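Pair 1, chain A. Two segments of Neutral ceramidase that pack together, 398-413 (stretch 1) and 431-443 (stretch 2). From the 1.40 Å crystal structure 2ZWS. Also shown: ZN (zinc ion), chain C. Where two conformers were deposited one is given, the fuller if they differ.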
# COMPACT_ATOMS: atom_id res chain seq x y z
N PHE A 398 -0.72 18.94 2.90
CA PHE A 398 -1.44 19.62 1.82
C PHE A 398 -2.60 20.38 2.45
O PHE A 398 -3.23 19.88 3.38
CB PHE A 398 -2.09 18.62 0.85
CG PHE A 398 -1.14 17.95 -0.11
CD1 PHE A 398 0.21 18.31 -0.19
CD2 PHE A 398 -1.63 16.98 -0.97
CE1 PHE A 398 1.06 17.68 -1.09
CE2 PHE A 398 -0.78 16.35 -1.89
CZ PHE A 398 0.56 16.71 -1.95
N ARG A 399 -2.87 21.57 1.95
CA ARG A 399 -4.13 22.24 2.26
C ARG A 399 -5.00 22.12 1.00
O ARG A 399 -4.56 22.46 -0.11
CB ARG A 399 -3.93 23.72 2.60
CG ARG A 399 -5.28 24.44 2.63
CD ARG A 399 -5.20 25.88 3.04
NE ARG A 399 -6.57 26.38 3.22
CZ ARG A 399 -6.91 27.40 4.02
NH1 ARG A 399 -5.97 28.07 4.68
NH2 ARG A 399 -8.18 27.74 4.14
N ILE A 400 -6.23 21.62 1.18
CA ILE A 400 -7.18 21.49 0.09
C ILE A 400 -8.46 22.20 0.56
O ILE A 400 -9.27 21.61 1.27
CB ILE A 400 -7.45 19.99 -0.29
CG1 ILE A 400 -6.14 19.24 -0.59
CG2 ILE A 400 -8.39 19.91 -1.47
CD1 ILE A 400 -6.31 17.71 -0.62
N GLY A 401 -8.59 23.50 0.25
CA GLY A 401 -9.68 24.29 0.83
C GLY A 401 -9.66 24.27 2.36
O GLY A 401 -8.61 24.55 2.98
N GLN A 402 -10.79 23.93 2.99
CA GLN A 402 -10.82 23.87 4.47
C GLN A 402 -10.26 22.57 5.04
O GLN A 402 -10.36 22.32 6.25
CB GLN A 402 -12.24 24.10 4.99
CG GLN A 402 -13.21 22.93 4.72
CD GLN A 402 -14.06 23.06 3.46
OE1 GLN A 402 -15.23 22.63 3.45
NE2 GLN A 402 -13.49 23.58 2.39
N LEU A 403 -9.70 21.73 4.17
CA LEU A 403 -9.09 20.46 4.59
C LEU A 403 -7.59 20.57 4.67
O LEU A 403 -6.97 21.23 3.85
CB LEU A 403 -9.35 19.36 3.56
CG LEU A 403 -10.77 19.15 3.11
CD1 LEU A 403 -10.81 17.96 2.14
CD2 LEU A 403 -11.69 18.92 4.30
N GLU A 404 -7.01 19.90 5.66
CA GLU A 404 -5.56 19.68 5.64
C GLU A 404 -5.31 18.20 5.70
O GLU A 404 -5.94 17.50 6.48
CB GLU A 404 -4.83 20.38 6.78
CG GLU A 404 -4.52 21.82 6.49
CD GLU A 404 -3.74 22.51 7.62
OE1 GLU A 404 -3.89 22.12 8.81
OE2 GLU A 404 -3.01 23.46 7.29
N LEU A 405 -4.38 17.75 4.86
CA LEU A 405 -4.06 16.35 4.73
C LEU A 405 -2.59 16.23 5.12
O LEU A 405 -1.72 16.88 4.55
CB LEU A 405 -4.29 15.92 3.28
CG LEU A 405 -3.85 14.52 2.87
CD1 LEU A 405 -4.55 13.42 3.69
CD2 LEU A 405 -4.04 14.30 1.39
N LEU A 406 -2.31 15.42 6.14
CA LEU A 406 -0.95 15.22 6.60
C LEU A 406 -0.41 13.91 6.10
O LEU A 406 -1.10 12.89 6.16
CB LEU A 406 -0.89 15.18 8.12
CG LEU A 406 -1.05 16.44 8.98
CD1 LEU A 406 -2.11 17.40 8.53
CD2 LEU A 406 -1.28 16.05 10.46
N GLY A 407 0.83 13.93 5.60
CA GLY A 407 1.48 12.70 5.16
C GLY A 407 2.58 12.39 6.16
O GLY A 407 3.56 13.16 6.27
N ALA A 408 2.44 11.28 6.90
CA ALA A 408 3.38 10.90 7.94
C ALA A 408 4.04 9.56 7.61
O ALA A 408 3.33 8.59 7.28
CB ALA A 408 2.66 10.84 9.27
N PRO A 409 5.39 9.49 7.73
CA PRO A 409 6.16 8.33 7.27
C PRO A 409 6.29 7.15 8.22
O PRO A 409 7.39 6.59 8.39
CB PRO A 409 7.55 8.93 7.00
CG PRO A 409 7.68 10.01 8.09
CD PRO A 409 6.28 10.59 8.18
N ALA A 410 5.19 6.80 8.88
CA ALA A 410 5.24 5.69 9.83
C ALA A 410 3.83 5.15 10.13
O ALA A 410 2.84 5.64 9.58
CB ALA A 410 5.93 6.14 11.15
N GLU A 411 3.76 4.13 11.00
CA GLU A 411 2.49 3.59 11.49
C GLU A 411 2.19 4.22 12.84
O GLU A 411 2.85 3.90 13.81
CB GLU A 411 2.58 2.07 11.69
CG GLU A 411 3.31 1.31 10.61
CD GLU A 411 2.88 -0.13 10.50
OE1 GLU A 411 1.70 -0.50 10.85
OE2 GLU A 411 3.71 -0.93 10.04
N PHE A 412 1.19 5.09 12.90
CA PHE A 412 0.85 5.75 14.15
C PHE A 412 -0.29 5.02 14.83
O PHE A 412 -1.27 4.68 14.21
CB PHE A 412 0.47 7.20 13.88
CG PHE A 412 1.64 8.06 13.50
CD1 PHE A 412 2.30 7.88 12.26
CD2 PHE A 412 2.08 9.06 14.35
CE1 PHE A 412 3.40 8.66 11.93
CE2 PHE A 412 3.15 9.87 13.99
CZ PHE A 412 3.83 9.66 12.77
N THR A 413 -0.19 4.82 16.14
CA THR A 413 -1.32 4.26 16.86
C THR A 413 -2.44 5.28 16.89
O THR A 413 -2.23 6.46 16.58
CB THR A 413 -0.97 3.99 18.30
OG1 THR A 413 -0.54 5.21 18.91
CG2 THR A 413 0.10 2.92 18.40
N ALA A 431 -6.61 29.71 10.22
CA ALA A 431 -6.39 29.71 8.76
C ALA A 431 -7.62 29.27 7.96
O ALA A 431 -7.59 29.27 6.71
CB ALA A 431 -5.19 28.85 8.41
N GLY A 432 -8.67 28.87 8.67
CA GLY A 432 -9.92 28.45 8.04
C GLY A 432 -9.98 26.95 7.83
O GLY A 432 -10.87 26.45 7.13
N ILE A 433 -9.06 26.22 8.45
CA ILE A 433 -9.09 24.75 8.36
C ILE A 433 -10.15 24.19 9.31
O ILE A 433 -10.20 24.55 10.49
CB ILE A 433 -7.72 24.13 8.69
CG1 ILE A 433 -6.64 24.63 7.72
CG2 ILE A 433 -7.80 22.60 8.68
CD1 ILE A 433 -6.99 24.48 6.24
N ARG A 434 -10.97 23.27 8.79
CA ARG A 434 -12.04 22.67 9.58
C ARG A 434 -11.93 21.16 9.74
O ARG A 434 -12.60 20.57 10.56
CB ARG A 434 -13.40 23.03 8.97
CG ARG A 434 -13.67 24.57 8.88
CD ARG A 434 -13.80 25.19 10.29
NE ARG A 434 -13.88 26.66 10.29
CZ ARG A 434 -12.88 27.49 10.60
NH1 ARG A 434 -11.67 27.04 10.94
NH2 ARG A 434 -13.09 28.80 10.58
N HIS A 435 -11.09 20.53 8.92
CA HIS A 435 -10.91 19.08 9.00
C HIS A 435 -9.45 18.76 8.75
O HIS A 435 -8.85 19.29 7.82
CB HIS A 435 -11.78 18.36 7.97
CG HIS A 435 -13.24 18.67 8.09
ND1 HIS A 435 -14.03 18.17 9.11
CD2 HIS A 435 -14.05 19.43 7.33
CE1 HIS A 435 -15.27 18.61 8.97
NE2 HIS A 435 -15.31 19.38 7.89
N VAL A 436 -8.89 17.93 9.61
CA VAL A 436 -7.50 17.49 9.45
C VAL A 436 -7.50 15.99 9.28
O VAL A 436 -8.03 15.28 10.11
CB VAL A 436 -6.65 17.90 10.67
CG1 VAL A 436 -5.23 17.37 10.55
CG2 VAL A 436 -6.65 19.42 10.83
N VAL A 437 -6.97 15.52 8.15
CA VAL A 437 -6.90 14.09 7.88
C VAL A 437 -5.45 13.63 8.04
O VAL A 437 -4.55 14.22 7.44
CB VAL A 437 -7.37 13.76 6.46
CG1 VAL A 437 -7.18 12.28 6.18
CG2 VAL A 437 -8.84 14.12 6.30
N PHE A 438 -5.23 12.61 8.86
CA PHE A 438 -3.89 12.13 9.11
C PHE A 438 -3.64 10.88 8.26
O PHE A 438 -4.26 9.87 8.50
CB PHE A 438 -3.76 11.79 10.60
CG PHE A 438 -2.38 11.39 11.01
CD1 PHE A 438 -1.50 12.32 11.54
CD2 PHE A 438 -1.96 10.07 10.86
CE1 PHE A 438 -0.20 11.94 11.91
CE2 PHE A 438 -0.67 9.68 11.24
CZ PHE A 438 0.22 10.62 11.76
N ASN A 439 -2.78 10.97 7.25
CA ASN A 439 -2.47 9.81 6.41
C ASN A 439 -1.10 9.26 6.77
O ASN A 439 -0.09 9.84 6.38
CB ASN A 439 -2.55 10.25 4.93
CG ASN A 439 -2.63 9.07 3.96
OD1 ASN A 439 -2.08 7.97 4.19
ND2 ASN A 439 -3.31 9.31 2.85
N GLY A 440 -1.05 8.18 7.55
CA GLY A 440 0.19 7.44 7.86
C GLY A 440 0.67 6.70 6.62
O GLY A 440 -0.01 6.72 5.57
N TYR A 441 1.82 6.03 6.72
CA TYR A 441 2.38 5.24 5.61
C TYR A 441 2.64 6.11 4.37
O TYR A 441 2.49 5.64 3.24
CB TYR A 441 1.46 4.08 5.21
CG TYR A 441 1.00 3.24 6.37
CD1 TYR A 441 1.76 2.16 6.82
CD2 TYR A 441 -0.19 3.54 7.06
CE1 TYR A 441 1.34 1.37 7.92
CE2 TYR A 441 -0.62 2.79 8.15
CZ TYR A 441 0.16 1.71 8.58
OH TYR A 441 -0.30 1.01 9.66
N ALA A 442 3.05 7.36 4.58
CA ALA A 442 3.29 8.27 3.43
C ALA A 442 4.76 8.67 3.28
O ALA A 442 5.42 9.05 4.27
CB ALA A 442 2.43 9.53 3.55
N ASN A 443 5.26 8.59 2.03
CA ASN A 443 6.55 9.13 1.60
C ASN A 443 7.81 8.42 2.09
O ASN A 443 8.84 8.51 1.41
CB ASN A 443 6.66 10.64 1.86
CG ASN A 443 5.58 11.46 1.15
OD1 ASN A 443 5.09 12.46 1.71
ND2 ASN A 443 5.25 11.09 -0.07
ZN ZN C . 1.80 -2.51 10.42
O HOH W 1 2.59 -4.40 9.88

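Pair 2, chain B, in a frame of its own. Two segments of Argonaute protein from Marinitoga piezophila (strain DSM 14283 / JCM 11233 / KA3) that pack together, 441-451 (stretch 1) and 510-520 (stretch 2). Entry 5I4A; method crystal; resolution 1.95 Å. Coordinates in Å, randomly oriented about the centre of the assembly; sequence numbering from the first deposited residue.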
# COMPACT_ATOMS: atom_id res chain seq x y z
N GLU B 441 -16.17 11.37 -19.19
CA GLU B 441 -16.80 10.08 -19.45
C GLU B 441 -16.09 9.32 -20.57
O GLU B 441 -16.16 8.09 -20.64
CB GLU B 441 -18.28 10.26 -19.80
CG GLU B 441 -19.06 8.98 -20.06
CD GLU B 441 -20.54 9.23 -20.27
OE1 GLU B 441 -21.01 9.15 -21.43
OE2 GLU B 441 -21.23 9.52 -19.27
N LYS B 442 -15.39 10.04 -21.46
CA LYS B 442 -14.77 9.41 -22.62
C LYS B 442 -13.55 8.56 -22.27
O LYS B 442 -13.00 7.92 -23.17
CB LYS B 442 -14.37 10.48 -23.63
CG LYS B 442 -13.41 11.52 -23.08
CD LYS B 442 -13.20 12.65 -24.09
CE LYS B 442 -12.50 13.84 -23.46
NZ LYS B 442 -12.42 14.98 -24.42
N ASN B 443 -13.14 8.53 -21.01
CA ASN B 443 -11.91 7.86 -20.61
C ASN B 443 -12.22 6.58 -19.84
O ASN B 443 -13.21 6.49 -19.11
CB ASN B 443 -11.05 8.79 -19.75
CG ASN B 443 -10.79 10.13 -20.43
OD1 ASN B 443 -10.48 10.18 -21.62
ND2 ASN B 443 -10.91 11.21 -19.67
N LEU B 444 -11.35 5.59 -20.02
CA LEU B 444 -11.46 4.30 -19.34
C LEU B 444 -10.29 4.18 -18.37
O LEU B 444 -9.13 4.07 -18.79
CB LEU B 444 -11.46 3.16 -20.35
CG LEU B 444 -11.41 1.73 -19.78
CD1 LEU B 444 -12.57 1.50 -18.84
CD2 LEU B 444 -11.41 0.71 -20.90
N TYR B 445 -10.59 4.22 -17.08
CA TYR B 445 -9.58 4.19 -16.03
C TYR B 445 -9.42 2.75 -15.54
O TYR B 445 -10.36 2.16 -15.02
CB TYR B 445 -9.96 5.13 -14.89
CG TYR B 445 -10.20 6.55 -15.36
CD1 TYR B 445 -9.13 7.37 -15.69
CD2 TYR B 445 -11.48 7.06 -15.48
CE1 TYR B 445 -9.33 8.67 -16.12
CE2 TYR B 445 -11.70 8.36 -15.92
CZ TYR B 445 -10.62 9.15 -16.24
OH TYR B 445 -10.82 10.44 -16.67
N ILE B 446 -8.21 2.21 -15.70
CA ILE B 446 -7.91 0.81 -15.41
C ILE B 446 -6.75 0.76 -14.43
O ILE B 446 -5.76 1.47 -14.60
CB ILE B 446 -7.57 0.04 -16.70
CG1 ILE B 446 -8.80 -0.02 -17.62
CG2 ILE B 446 -7.07 -1.36 -16.39
CD1 ILE B 446 -8.49 -0.57 -19.00
N GLY B 447 -6.89 -0.07 -13.40
CA GLY B 447 -5.82 -0.31 -12.44
C GLY B 447 -5.30 -1.73 -12.59
O GLY B 447 -6.07 -2.65 -12.85
N ILE B 448 -3.99 -1.89 -12.41
CA ILE B 448 -3.31 -3.17 -12.63
C ILE B 448 -2.50 -3.51 -11.39
O ILE B 448 -1.59 -2.77 -11.02
CB ILE B 448 -2.40 -3.14 -13.86
CG1 ILE B 448 -3.16 -2.67 -15.10
CG2 ILE B 448 -1.78 -4.52 -14.10
CD1 ILE B 448 -4.31 -3.56 -15.48
N ASP B 449 -2.82 -4.65 -10.76
CA ASP B 449 -2.04 -5.21 -9.67
C ASP B 449 -1.50 -6.55 -10.13
O ASP B 449 -2.26 -7.51 -10.30
CB ASP B 449 -2.87 -5.36 -8.40
CG ASP B 449 -2.04 -5.74 -7.17
OD1 ASP B 449 -1.01 -6.43 -7.32
OD2 ASP B 449 -2.42 -5.35 -6.05
N LEU B 450 -0.18 -6.62 -10.34
CA LEU B 450 0.46 -7.82 -10.86
C LEU B 450 1.78 -8.03 -10.13
O LEU B 450 2.67 -7.18 -10.20
CB LEU B 450 0.67 -7.71 -12.37
CG LEU B 450 1.39 -8.86 -13.08
CD1 LEU B 450 0.76 -9.13 -14.44
CD2 LEU B 450 2.84 -8.51 -13.25
N SER B 451 1.91 -9.17 -9.45
CA SER B 451 3.11 -9.49 -8.68
C SER B 451 3.63 -10.86 -9.07
O SER B 451 2.89 -11.72 -9.57
CB SER B 451 2.83 -9.44 -7.17
OG SER B 451 1.81 -10.36 -6.81
N SER B 510 -16.23 3.05 -28.18
CA SER B 510 -14.93 2.81 -27.60
C SER B 510 -14.54 4.00 -26.72
O SER B 510 -14.95 5.14 -26.98
CB SER B 510 -13.87 2.60 -28.68
OG SER B 510 -13.54 1.23 -28.82
N PRO B 511 -13.77 3.77 -25.66
CA PRO B 511 -13.19 4.89 -24.92
C PRO B 511 -12.21 5.64 -25.80
O PRO B 511 -11.39 5.04 -26.50
CB PRO B 511 -12.50 4.23 -23.74
CG PRO B 511 -12.20 2.84 -24.21
CD PRO B 511 -13.33 2.47 -25.13
N GLU B 512 -12.31 6.97 -25.78
CA GLU B 512 -11.36 7.75 -26.56
C GLU B 512 -9.96 7.68 -25.96
O GLU B 512 -8.97 7.68 -26.70
CB GLU B 512 -11.82 9.20 -26.67
CG GLU B 512 -11.29 9.89 -27.90
CD GLU B 512 -11.53 9.07 -29.16
OE1 GLU B 512 -12.68 9.05 -29.65
OE2 GLU B 512 -10.57 8.44 -29.65
N ASN B 513 -9.86 7.58 -24.64
CA ASN B 513 -8.59 7.47 -23.96
C ASN B 513 -8.67 6.36 -22.92
O ASN B 513 -9.73 6.09 -22.35
CB ASN B 513 -8.19 8.79 -23.29
CG ASN B 513 -8.36 9.97 -24.23
OD1 ASN B 513 -7.51 10.21 -25.09
ND2 ASN B 513 -9.44 10.72 -24.06
N VAL B 514 -7.53 5.71 -22.67
CA VAL B 514 -7.44 4.60 -21.73
C VAL B 514 -6.28 4.85 -20.79
O VAL B 514 -5.12 4.94 -21.23
CB VAL B 514 -7.27 3.25 -22.45
CG1 VAL B 514 -7.15 2.12 -21.44
CG2 VAL B 514 -8.45 2.99 -23.38
N PHE B 515 -6.58 4.97 -19.50
CA PHE B 515 -5.57 5.19 -18.47
C PHE B 515 -5.22 3.85 -17.84
O PHE B 515 -6.09 3.19 -17.25
CB PHE B 515 -6.08 6.16 -17.40
CG PHE B 515 -6.28 7.57 -17.89
CD1 PHE B 515 -7.27 7.86 -18.82
CD2 PHE B 515 -5.50 8.60 -17.41
CE1 PHE B 515 -7.45 9.16 -19.27
CE2 PHE B 515 -5.69 9.90 -17.85
CZ PHE B 515 -6.67 10.17 -18.79
N ILE B 516 -3.96 3.45 -17.96
CA ILE B 516 -3.47 2.20 -17.37
C ILE B 516 -2.58 2.59 -16.20
O ILE B 516 -1.44 3.04 -16.40
CB ILE B 516 -2.73 1.33 -18.39
CG1 ILE B 516 -3.67 0.90 -19.52
CG2 ILE B 516 -2.14 0.10 -17.71
CD1 ILE B 516 -3.67 1.84 -20.71
N LEU B 517 -3.09 2.42 -14.99
CA LEU B 517 -2.35 2.73 -13.78
C LEU B 517 -1.81 1.43 -13.19
O LEU B 517 -2.57 0.48 -12.96
CB LEU B 517 -3.25 3.45 -12.77
CG LEU B 517 -4.31 4.39 -13.36
CD1 LEU B 517 -5.17 4.98 -12.26
CD2 LEU B 517 -3.68 5.49 -14.20
N ARG B 518 -0.51 1.39 -12.96
CA ARG B 518 0.18 0.18 -12.53
C ARG B 518 0.68 0.34 -11.10
O ARG B 518 1.27 1.37 -10.75
CB ARG B 518 1.36 -0.12 -13.46
CG ARG B 518 2.26 -1.26 -13.02
CD ARG B 518 1.54 -2.60 -13.04
NE ARG B 518 2.47 -3.70 -12.79
CZ ARG B 518 3.01 -4.45 -13.75
NH1 ARG B 518 2.71 -4.23 -15.02
NH2 ARG B 518 3.86 -5.42 -13.43
N ASP B 519 0.42 -0.67 -10.27
CA ASP B 519 0.96 -0.72 -8.91
C ASP B 519 2.45 -1.05 -9.01
O ASP B 519 2.84 -2.21 -9.15
CB ASP B 519 0.21 -1.76 -8.08
CG ASP B 519 0.76 -1.90 -6.67
OD1 ASP B 519 1.51 -1.00 -6.22
OD2 ASP B 519 0.43 -2.90 -6.00
N GLY B 520 3.27 -0.02 -8.93
CA GLY B 520 4.69 -0.17 -9.14
C GLY B 520 5.09 0.16 -10.57
O GLY B 520 4.40 0.88 -11.29
O HOH W 2 1.68 -4.29 -9.96
O HOH W 3 2.90 -5.07 -7.74

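The two pairs part company where their parallel ladders end. In pair 1 the ladder runs out into loop and stretch 2 kinks at Tyr A441, so that Ala A442, one residue later, supplies the N-H: the carbonyl of Ala A408 accepts from Ala A442, N to O 3.0 Å, and Tyr A441 N donates to Ala A410 O at 3.1 Å. In pair 2 the matching carbonyl, Ile B448 O, takes the N of Asp B519 at 3.0 Å, so the regular alternation goes one step further. Tyr A441 and Asp B519 coincide in CA to 0.5 Å, yet their side chains diverge. The tyrosine, at phi/psi 59/36, has a CA-to-CB bond pointing away, but its OH returns to donate to Glu A411 OE1 at 2.8 Å, and that same OE1 binds the zinc ion at 2.1 Å. The CA-to-CB bond of Asp B519 points toward stretch 1, and its OD2 lies 3.8 Å from OD2 of Asp B449, a close approach of like charges.

Upstream of this, the backbone is nearly the same object: 14 central residues superpose to 0.4 Å, and the strand axes lie at 17° in pair 1 and 13° in pair 2. Glu A404 matches Leu B444, and each uses its N and O in the same way. Glu A404 N donates to His A435 O at 2.9 Å and its O accepts from Val A437 N at 2.8 Å; Leu B444 N donates to Asn B513 O at 2.9 Å and its O accepts from Phe B515 N at 2.8 Å. The same main-chain pattern accommodates a glutamate in one pair and a leucine in the other.

On the face carrying Leu A406 and Val A436, one contact is almost conserved. Leu A406 CD1 meets Val A436 CG1 at 3.7 Å; at the equivalent positions Ile B446 CD1 meets Val B514 CG1 at 3.9 Å. Further along, the CA atoms of Phe A438 and Ile B516 fall 0.3 Å apart. The phenylalanine brings CZ to 3.5 Å from Ala A408 CB and turns its edge to the face of Phe A412, whereas Ile B516 CG2 sits 3.9 Å from Ile B448 CG1. A large ring beside alanine is exchanged for two branched chains of middling size.

The other face is filled differently. In pair 1, Leu A403 CD2 packs on His A435 CB at 3.7 Å, and Leu A405 CD1 on Val A437 CG1 at 3.8 Å. Pair 2 makes the first of these contacts polar, Asn B513 ND2 donating to Asn B443 OD1 at 2.7 Å, and the second aromatic, Tyr B445 CE1 lying 3.5 Å from Phe B515 CD1 over one face of the phenylalanine ring.

Glycine is common to both at Gly A407 and Gly B447, but the surroundings differ. A CB on Gly A407 would come within a tight 3.3 Å of Ala A442 CB; one on Gly B447 would find Leu B517 O no nearer than 4.2 Å. At this matched position, a CB would be tight against the other stretch in pair 1 but not in pair 2.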